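Local coordinates for protein arabinofuranosidase (PDB 2Y2W) that hydrolyses terminal alpha-L-arabinofuranosyl bonds in arabinans and arabinoxylan, acting inside the cell as a family 51 glycoside hydrolase that contributes to plant cell-wall breakdown, at residues G65-H70 and R407-N412; C74-I79 and N145-D150; G113-N118 and R134-W139. All coordinates share one frame; numbering follows the deposited sequence.

Contact 1: G65-H70 and R407-N412; sequences GSFVEH and RAQLVN
Gly65 and Arg407 meet where the first and eighth strands of the (beta/alpha)8 barrel, 65-67 and 402-408, come side by side and close it. The backbone evidence is a bond from Arg407 N to Gly65 O (3.0 Å, 163° at the hydrogen) and another from Leu410 N to Phe67 O (3.1 Å). Between them, Ser66 OG donates to Arg407 O at 3.0 Å. Beyond the strands, Gln409, preceded by a cis peptide bond, runs along toward Glu69. Gln409 CB lies 3.3 Å from Phe67 O. Gln409 CG, anti to the carbonyl carbon (chi1 -79°), comes 3.8 Å from Phe67 CD2, and the extended chain then carries CD over to the CB of Glu69. At the tip, Gln409 OE1 takes a weak bond from Glu69 N, while Gln409 NE2 gives a weak one to Glu69 OE1 (3.0 Å). By similarity both residues bind arabinofuranose, and Gln409 is important for substrate recognition. A leucine in place of Gln409 would probably leave Glu69 OE1 and Glu69 N without the amide that each bonds weakly here. Glu69 OE2 is held separately by Phe115 N and Trp139 NE1. Toward helix 94-103, Leu410 CB rests 3.7 Å from Val68 CG2.

Contact 2: C74-I79 and N145-D150; sequences CVYGGI and NEMGID
Met147 supplies the tight half of this contact, its side chain laid against Val75 and Ile79 of the short helix 75-79. Met147 CG stands 3.6 Å from Val75 CG1, the closest approach of apolar atoms between the segments. The thioether then bends twice (chi2 -80°, chi3 -63°), which brings Met147 CE round to Ile79 CD1 at 3.7 Å. The two apolar pairs meet at a slant, and all three residues are buried. Phe152 of helix 149-159 touches both Met147 and Ile79, so the helix that follows completes this apolar patch.

The other half is polar and lies nearer solvent, Tyr76 and Glu146 being partly exposed. Here Tyr76 reaches across with its hydroxyl: Met147 N donates to Tyr76 OH at 3.2 Å, nearly straight (167° at the hydrogen), with the nitrogen close to the plane of the ring. The same OH is hydrogen-bonded to Glu143, so two partners fix the phenol tip. Val75 CG1 lies over the centre of one face of the Tyr76 ring, 3.8 Å above the plane, and thus serves both halves. Toward solvent the contact thins out: Glu146 CB comes only within 3.9 Å of Tyr76 CE1, and the Glu146 carboxylate turns to Thr144 instead of crossing to the helix.

Gly148 sits at the N-cap of helix 149-159, directly after Met147. The contact therefore joins two of the long beta-alpha connections of a (beta/alpha)8 barrel, the one after strand 65-67 and the one leading from strand 107-110 into helix 149-159.

Contact 3: G113-N118 and R134-W139; sequences GNFVSN and RRDLAW
Asn118 and Asp136 tie together two parts of the long connection after the second barrel strand, 107-110, the connection that also carries the sugar-binding Asn114 (by similarity). Asn118 places CG between its backbone N and carbonyl carbon (chi1 76°), and from there the amide works with both ends. Asn118 ND2 donates to Asp136 OD1 at 3.1 Å, almost straight (172°) and within the amide plane. Asn118 OD1 accepts from Leu137 N at 3.1 Å, a donor tilted out of the carbonyl plane, and also from a water (2.7 Å) that donates to Arg135 O as well. Asp136 also bonds within its own segment: Asp136 OD2 accepts from Trp139 N at 3.0 Å, from above the carboxylate plane, an Asx motif.

Nearer the pocket no hydrogen bond crosses between the segments; the contact is van der Waals, with Asn114 CB 3.5 Å from Ala138 CB. Asn114 ND2 approaches Trp139 CZ2 to 3.8 Å, the amide and indole planes lying 9° apart. Their polar atoms bond to other residues: Asn114 OD1 to Gln221, Trp139 NE1 to Glu69. Leu137 packs on Ala244 of the second subunit, so this turn also borders the subunit interface. Such an elaborated beta-alpha loop, lining what is probably the sugar pocket, is typical of (beta/alpha)8-barrel glycosidases.

All three contacts belong to the (beta/alpha)8 barrel and the connections that follow its strands. Contact 1 joins the first and last barrel strands through segments 337 residues apart, and encloses the other two along the chain. Contact 2 links the segment after the first strand to the start of helix 149-159, and contact 3 lies within that span, inside the connection after strand 107-110. Their centres are about 12 Å (1 to 2), 16 Å (1 to 3) and 14 Å (2 to 3) apart. The Glu69 carboxylate bridges contact 1 to contact 3, so the barrel seam and the loop wall converge on one probable arabinofuranose site, with contact 2 beside it.

Contact 1: G65-H70 and R407-N412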
loop_
_atom_site.group_PDB
_atom_site.type_symbol
_atom_site.label_atom_id
_atom_site.label_comp_id
_atom_site.label_asym_id
_atom_site.label_seq_id
_atom_site.Cartn_x
_atom_site.Cartn_y
_atom_site.Cartn_z
ATOM N N GLY D 65 22.890 -11.668 22.318
ATOM C CA GLY D 65 22.627 -11.959 20.918
ATOM C C GLY D 65 23.466 -11.115 19.979
ATOM O O GLY D 65 24.050 -10.109 20.387
ATOM N N SER D 66 23.530 -11.539 18.719
ATOM C CA SER D 66 24.209 -10.774 17.677
ATOM C C SER D 66 23.303 -10.594 16.459
ATOM O O SER D 66 22.089 -10.781 16.549
ATOM C CB SER D 66 25.538 -11.428 17.283
ATOM O OG SER D 66 26.289 -10.581 16.427
ATOM N N PHE D 67 23.904 -10.242 15.325
ATOM C CA PHE D 67 23.172 -9.763 14.167
ATOM C C PHE D 67 23.989 -10.006 12.901
ATOM O O PHE D 67 25.107 -9.516 12.770
ATOM C CB PHE D 67 22.846 -8.270 14.375
ATOM C CG PHE D 67 22.188 -7.583 13.196
ATOM C CD1 PHE D 67 21.316 -8.256 12.348
ATOM C CD2 PHE D 67 22.413 -6.227 12.975
ATOM C CE1 PHE D 67 20.708 -7.602 11.283
ATOM C CE2 PHE D 67 21.808 -5.566 11.913
ATOM C CZ PHE D 67 20.955 -6.256 11.068
ATOM N N VAL D 68 23.424 -10.790 11.989
ATOM C CA VAL D 68 24.032 -11.055 10.691
ATOM C C VAL D 68 23.170 -10.443 9.585
ATOM O O VAL D 68 22.006 -10.818 9.401
ATOM C CB VAL D 68 24.253 -12.576 10.455
ATOM C CG1 VAL D 68 24.629 -12.857 9.013
ATOM C CG2 VAL D 68 25.334 -13.106 11.376
ATOM N N GLU D 69 23.751 -9.485 8.869
ATOM C CA GLU D 69 23.082 -8.831 7.754
ATOM C C GLU D 69 23.808 -9.164 6.457
ATOM O O GLU D 69 25.031 -9.359 6.452
ATOM C CB GLU D 69 23.044 -7.311 7.966
ATOM C CG GLU D 69 22.188 -6.543 6.948
ATOM C CD GLU D 69 22.152 -5.036 7.185
ATOM O OE1 GLU D 69 22.608 -4.572 8.255
ATOM O OE2 GLU D 69 21.653 -4.310 6.297
ATOM N N HIS D 70 23.054 -9.242 5.364
ATOM C CA HIS D 70 23.645 -9.312 4.035
ATOM C C HIS D 70 24.262 -7.953 3.711
ATOM O O HIS D 70 23.760 -7.197 2.876
ATOM C CB HIS D 70 22.603 -9.701 2.993
ATOM C CG HIS D 70 22.219 -11.148 3.026
ATOM N ND1 HIS D 70 22.374 -11.981 1.939
ATOM C CD2 HIS D 70 21.683 -11.909 4.010
ATOM C CE1 HIS D 70 21.952 -13.193 2.252
ATOM N NE2 HIS D 70 21.528 -13.175 3.503
ATOM N N ARG D 407 24.236 -7.345 19.290
ATOM C CA ARG D 407 25.411 -6.571 18.914
ATOM C C ARG D 407 25.627 -6.652 17.405
ATOM O O ARG D 407 25.605 -7.738 16.822
ATOM C CB ARG D 407 26.656 -7.052 19.659
ATOM C CG ARG D 407 27.778 -6.023 19.666
ATOM C CD ARG D 407 29.147 -6.674 19.666
ATOM N NE ARG D 407 30.188 -5.727 19.267
ATOM C CZ ARG D 407 30.532 -5.468 18.007
ATOM N NH1 ARG D 407 29.921 -6.079 16.997
ATOM N NH2 ARG D 407 31.489 -4.587 17.751
ATOM N N ALA D 408 25.828 -5.494 16.786
ATOM C CA ALA D 408 26.021 -5.403 15.344
ATOM C C ALA D 408 27.483 -5.113 15.002
ATOM O O ALA D 408 28.041 -4.129 15.484
ATOM C CB ALA D 408 25.113 -4.325 14.761
ATOM N N GLN D 409 28.121 -5.965 14.196
ATOM C CA GLN D 409 27.550 -7.218 13.694
ATOM C C GLN D 409 28.474 -8.394 14.033
ATOM O O GLN D 409 29.474 -8.215 14.729
ATOM C CB GLN D 409 27.275 -7.128 12.186
ATOM C CG GLN D 409 25.990 -6.370 11.843
ATOM C CD GLN D 409 25.738 -6.239 10.354
ATOM O OE1 GLN D 409 26.131 -7.095 9.563
ATOM N NE2 GLN D 409 25.060 -5.165 9.968
ATOM N N LEU D 410 28.147 -9.590 13.549
ATOM C CA LEU D 410 28.846 -10.804 13.987
ATOM C C LEU D 410 30.238 -11.012 13.376
ATOM O O LEU D 410 31.191 -11.311 14.099
ATOM C CB LEU D 410 27.971 -12.047 13.778
ATOM C CG LEU D 410 28.449 -13.351 14.427
ATOM C CD1 LEU D 410 28.552 -13.230 15.950
ATOM C CD2 LEU D 410 27.545 -14.509 14.038
ATOM N N VAL D 411 30.348 -10.874 12.057
ATOM C CA VAL D 411 31.608 -11.151 11.359
ATOM C C VAL D 411 31.957 -10.066 10.334
ATOM O O VAL D 411 31.106 -9.647 9.551
ATOM C CB VAL D 411 31.593 -12.547 10.670
ATOM C CG1 VAL D 411 32.979 -12.917 10.154
ATOM C CG2 VAL D 411 31.095 -13.616 11.625
ATOM N N ASN D 412 33.217 -9.623 10.365
ATOM C CA ASN D 412 33.793 -8.657 9.409
ATOM C C ASN D 412 33.239 -7.233 9.475
ATOM O O ASN D 412 34.003 -6.267 9.534
ATOM C CB ASN D 412 33.748 -9.188 7.967
ATOM C CG ASN D 412 34.776 -10.276 7.708
ATOM O OD1 ASN D 412 35.785 -10.379 8.407
ATOM N ND2 ASN D 412 34.526 -11.086 6.687
#

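Contact 2: C74-I79 and N145-D150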
loop_
_atom_site.group_PDB
_atom_site.type_symbol
_atom_site.label_atom_id
_atom_site.label_comp_id
_atom_site.label_asym_id
_atom_site.label_seq_id
_atom_site.Cartn_x
_atom_site.Cartn_y
_atom_site.Cartn_z
ATOM N N CYS D 74 29.823 -9.857 5.949
ATOM C CA CYS D 74 29.285 -10.525 7.137
ATOM C C CYS D 74 28.787 -11.928 6.803
ATOM O O CYS D 74 28.989 -12.863 7.575
ATOM C CB CYS D 74 28.173 -9.696 7.787
ATOM S SG CYS D 74 27.520 -10.393 9.340
ATOM N N VAL D 75 28.146 -12.064 5.643
ATOM C CA VAL D 75 27.665 -13.357 5.163
ATOM C C VAL D 75 28.691 -13.996 4.227
ATOM O O VAL D 75 29.218 -15.074 4.512
ATOM C CB VAL D 75 26.291 -13.236 4.454
ATOM C CG1 VAL D 75 25.907 -14.543 3.794
ATOM C CG2 VAL D 75 25.217 -12.817 5.440
ATOM N N TYR D 76 28.972 -13.320 3.117
ATOM C CA TYR D 76 29.884 -13.842 2.111
ATOM C C TYR D 76 31.321 -13.458 2.443
ATOM O O TYR D 76 31.671 -12.281 2.446
ATOM C CB TYR D 76 29.473 -13.361 0.716
ATOM C CG TYR D 76 28.033 -13.684 0.377
ATOM C CD1 TYR D 76 27.646 -14.989 0.075
ATOM C CD2 TYR D 76 27.055 -12.688 0.371
ATOM C CE1 TYR D 76 26.329 -15.295 -0.229
ATOM C CE2 TYR D 76 25.726 -12.986 0.069
ATOM C CZ TYR D 76 25.375 -14.291 -0.232
ATOM O OH TYR D 76 24.073 -14.606 -0.534
ATOM N N GLY D 77 32.141 -14.463 2.733
ATOM C CA GLY D 77 33.507 -14.247 3.201
ATOM C C GLY D 77 33.546 -14.124 4.712
ATOM O O GLY D 77 34.600 -13.865 5.298
ATOM N N GLY D 78 32.383 -14.303 5.335
ATOM C CA GLY D 78 32.245 -14.241 6.783
ATOM C C GLY D 78 31.847 -15.590 7.334
ATOM O O GLY D 78 32.703 -16.409 7.669
ATOM N N ILE D 79 30.543 -15.826 7.423
ATOM C CA ILE D 79 30.028 -17.116 7.875
ATOM C C ILE D 79 29.949 -18.130 6.729
ATOM O O ILE D 79 29.969 -19.338 6.963
ATOM C CB ILE D 79 28.654 -16.984 8.579
ATOM C CG1 ILE D 79 27.604 -16.382 7.635
ATOM C CG2 ILE D 79 28.790 -16.162 9.862
ATOM C CD1 ILE D 79 26.173 -16.732 7.993
ATOM N N ASN D 145 22.347 -14.528 -3.608
ATOM C CA ASN D 145 21.347 -15.281 -2.842
ATOM C C ASN D 145 21.736 -16.733 -2.552
ATOM O O ASN D 145 20.872 -17.578 -2.309
ATOM C CB ASN D 145 19.956 -15.191 -3.493
ATOM C CG ASN D 145 19.332 -13.818 -3.349
ATOM O OD1 ASN D 145 19.066 -13.355 -2.238
ATOM N ND2 ASN D 145 19.090 -13.159 -4.475
ATOM N N GLU D 146 23.039 -17.009 -2.561
ATOM C CA GLU D 146 23.562 -18.314 -2.153
ATOM C C GLU D 146 23.197 -18.607 -0.699
ATOM O O GLU D 146 23.038 -19.764 -0.311
ATOM C CB GLU D 146 25.076 -18.380 -2.347
ATOM C CG GLU D 146 25.521 -18.393 -3.807
ATOM C CD GLU D 146 27.001 -18.090 -3.977
ATOM O OE1 GLU D 146 27.832 -18.700 -3.265
ATOM O OE2 GLU D 146 27.336 -17.241 -4.834
ATOM N N MET D 147 23.060 -17.547 0.093
ATOM C CA MET D 147 22.527 -17.652 1.447
ATOM C C MET D 147 21.101 -17.102 1.530
ATOM O O MET D 147 20.795 -16.032 0.996
ATOM C CB MET D 147 23.432 -16.934 2.445
ATOM C CG MET D 147 24.660 -17.734 2.854
ATOM S SD MET D 147 24.320 -18.987 4.109
ATOM C CE MET D 147 23.805 -17.975 5.492
ATOM N N GLY D 148 20.239 -17.864 2.195
ATOM C CA GLY D 148 18.860 -17.485 2.450
ATOM C C GLY D 148 18.414 -18.123 3.748
ATOM O O GLY D 148 19.240 -18.642 4.503
ATOM N N ILE D 149 17.109 -18.102 4.005
ATOM C CA ILE D 149 16.569 -18.607 5.268
ATOM C C ILE D 149 16.739 -20.124 5.444
ATOM O O ILE D 149 16.900 -20.598 6.566
ATOM C CB ILE D 149 15.093 -18.137 5.511
ATOM C CG1 ILE D 149 14.628 -18.471 6.936
ATOM C CG2 ILE D 149 14.144 -18.694 4.454
ATOM C CD1 ILE D 149 15.463 -17.826 8.033
ATOM N N ASP D 150 16.710 -20.868 4.338
ATOM C CA ASP D 150 17.015 -22.301 4.345
ATOM C C ASP D 150 18.429 -22.534 4.881
ATOM O O ASP D 150 18.645 -23.378 5.751
ATOM C CB ASP D 150 16.915 -22.887 2.931
ATOM C CG ASP D 150 15.476 -23.084 2.457
ATOM O OD1 ASP D 150 14.547 -23.124 3.294
ATOM O OD2 ASP D 150 15.279 -23.220 1.226
#

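Contact 3: G113-N118 and R134-W139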
loop_
_atom_site.group_PDB
_atom_site.type_symbol
_atom_site.label_atom_id
_atom_site.label_comp_id
_atom_site.label_asym_id
_atom_site.label_seq_id
_atom_site.Cartn_x
_atom_site.Cartn_y
_atom_site.Cartn_z
ATOM N N GLY D 113 18.133 -5.139 9.503
ATOM C CA GLY D 113 19.123 -4.393 8.727
ATOM C C GLY D 113 18.539 -3.771 7.478
ATOM O O GLY D 113 17.554 -4.271 6.933
ATOM N N ASN D 114 19.156 -2.683 7.024
ATOM C CA ASN D 114 18.722 -1.962 5.825
ATOM C C ASN D 114 18.479 -2.862 4.616
ATOM O O ASN D 114 17.604 -2.583 3.791
ATOM C CB ASN D 114 19.734 -0.877 5.459
ATOM C CG ASN D 114 19.914 0.148 6.555
ATOM O OD1 ASN D 114 19.183 0.152 7.545
ATOM N ND2 ASN D 114 20.892 1.029 6.383
ATOM N N PHE D 115 19.260 -3.936 4.531
ATOM C CA PHE D 115 19.163 -4.926 3.461
ATOM C C PHE D 115 17.737 -5.442 3.257
ATOM O O PHE D 115 17.273 -5.539 2.126
ATOM C CB PHE D 115 20.130 -6.094 3.736
ATOM C CG PHE D 115 19.955 -7.269 2.815
ATOM C CD1 PHE D 115 20.479 -7.246 1.525
ATOM C CD2 PHE D 115 19.268 -8.402 3.235
ATOM C CE1 PHE D 115 20.319 -8.338 0.666
ATOM C CE2 PHE D 115 19.102 -9.496 2.385
ATOM C CZ PHE D 115 19.629 -9.462 1.098
ATOM N N VAL D 116 17.057 -5.756 4.359
ATOM C CA VAL D 116 15.752 -6.435 4.331
ATOM C C VAL D 116 14.619 -5.603 3.709
ATOM O O VAL D 116 13.652 -6.167 3.192
ATOM C CB VAL D 116 15.349 -6.964 5.746
ATOM C CG1 VAL D 116 14.843 -5.841 6.642
ATOM C CG2 VAL D 116 14.313 -8.075 5.647
ATOM N N SER D 117 14.759 -4.276 3.739
ATOM C CA SER D 117 13.731 -3.361 3.231
ATOM C C SER D 117 13.477 -3.443 1.717
ATOM O O SER D 117 12.446 -2.972 1.235
ATOM C CB SER D 117 14.045 -1.921 3.644
ATOM O OG SER D 117 13.863 -1.757 5.039
ATOM N N ASN D 118 14.411 -4.036 0.978
ATOM C CA ASN D 118 14.203 -4.308 -0.445
ATOM C C ASN D 118 14.599 -5.739 -0.812
ATOM O O ASN D 118 15.249 -5.987 -1.829
ATOM C CB ASN D 118 14.911 -3.261 -1.324
ATOM C CG ASN D 118 16.415 -3.468 -1.407
ATOM O OD1 ASN D 118 16.965 -3.608 -2.499
ATOM N ND2 ASN D 118 17.084 -3.490 -0.259
ATOM N N ARG D 134 20.238 -10.616 -7.573
ATOM C CA ARG D 134 19.449 -9.425 -7.259
ATOM C C ARG D 134 20.291 -8.230 -6.823
ATOM O O ARG D 134 21.456 -8.375 -6.447
ATOM C CB ARG D 134 18.418 -9.752 -6.170
ATOM C CG ARG D 134 17.320 -10.719 -6.599
ATOM C CD ARG D 134 16.171 -10.007 -7.293
ATOM N NE ARG D 134 15.037 -10.904 -7.489
ATOM C CZ ARG D 134 14.574 -11.297 -8.671
ATOM N NH1 ARG D 134 15.130 -10.862 -9.797
ATOM N NH2 ARG D 134 13.538 -12.124 -8.728
ATOM N N ARG D 135 19.681 -7.049 -6.888
ATOM C CA ARG D 135 20.281 -5.817 -6.399
ATOM C C ARG D 135 19.934 -5.622 -4.934
ATOM O O ARG D 135 18.830 -5.962 -4.501
ATOM C CB ARG D 135 19.716 -4.618 -7.161
ATOM C CG ARG D 135 20.353 -4.307 -8.488
ATOM C CD ARG D 135 19.687 -3.076 -9.083
ATOM N NE ARG D 135 20.498 -2.448 -10.120
ATOM C CZ ARG D 135 20.178 -1.322 -10.749
ATOM N NH1 ARG D 135 19.048 -0.681 -10.458
ATOM N NH2 ARG D 135 20.992 -0.835 -11.677
ATOM N N ASP D 136 20.872 -5.065 -4.177
ATOM C CA ASP D 136 20.555 -4.492 -2.877
ATOM C C ASP D 136 20.773 -2.988 -2.939
ATOM O O ASP D 136 21.894 -2.528 -3.147
ATOM C CB ASP D 136 21.404 -5.105 -1.761
ATOM C CG ASP D 136 21.261 -4.351 -0.447
ATOM O OD1 ASP D 136 20.110 -4.076 -0.040
ATOM O OD2 ASP D 136 22.297 -4.021 0.171
ATOM N N LEU D 137 19.695 -2.232 -2.759
ATOM C CA LEU D 137 19.753 -0.771 -2.795
ATOM C C LEU D 137 20.489 -0.174 -1.601
ATOM O O LEU D 137 21.215 0.807 -1.748
ATOM C CB LEU D 137 18.345 -0.179 -2.889
ATOM C CG LEU D 137 17.784 0.167 -4.271
ATOM C CD1 LEU D 137 17.680 -1.044 -5.196
ATOM C CD2 LEU D 137 16.430 0.834 -4.111
ATOM N N ALA D 138 20.303 -0.775 -0.429
ATOM C CA ALA D 138 20.851 -0.249 0.826
ATOM C C ALA D 138 22.375 -0.079 0.824
ATOM O O ALA D 138 22.886 0.956 1.253
ATOM C CB ALA D 138 20.417 -1.117 1.990
ATOM N N TRP D 139 23.090 -1.090 0.338
ATOM C CA TRP D 139 24.556 -1.093 0.368
ATOM C C TRP D 139 25.180 -1.079 -1.028
ATOM O O TRP D 139 26.401 -1.168 -1.172
ATOM C CB TRP D 139 25.066 -2.268 1.213
ATOM C CG TRP D 139 24.505 -2.210 2.593
ATOM C CD1 TRP D 139 23.488 -2.967 3.099
ATOM C CD2 TRP D 139 24.884 -1.299 3.631
ATOM N NE1 TRP D 139 23.225 -2.599 4.396
ATOM C CE2 TRP D 139 24.064 -1.573 4.746
ATOM C CE3 TRP D 139 25.845 -0.285 3.731
ATOM C CZ2 TRP D 139 24.179 -0.874 5.952
ATOM C CZ3 TRP D 139 25.957 0.413 4.927
ATOM C CH2 TRP D 139 25.129 0.113 6.023
HETATM O O HOH W 1 16.432 -4.354 -5.012
#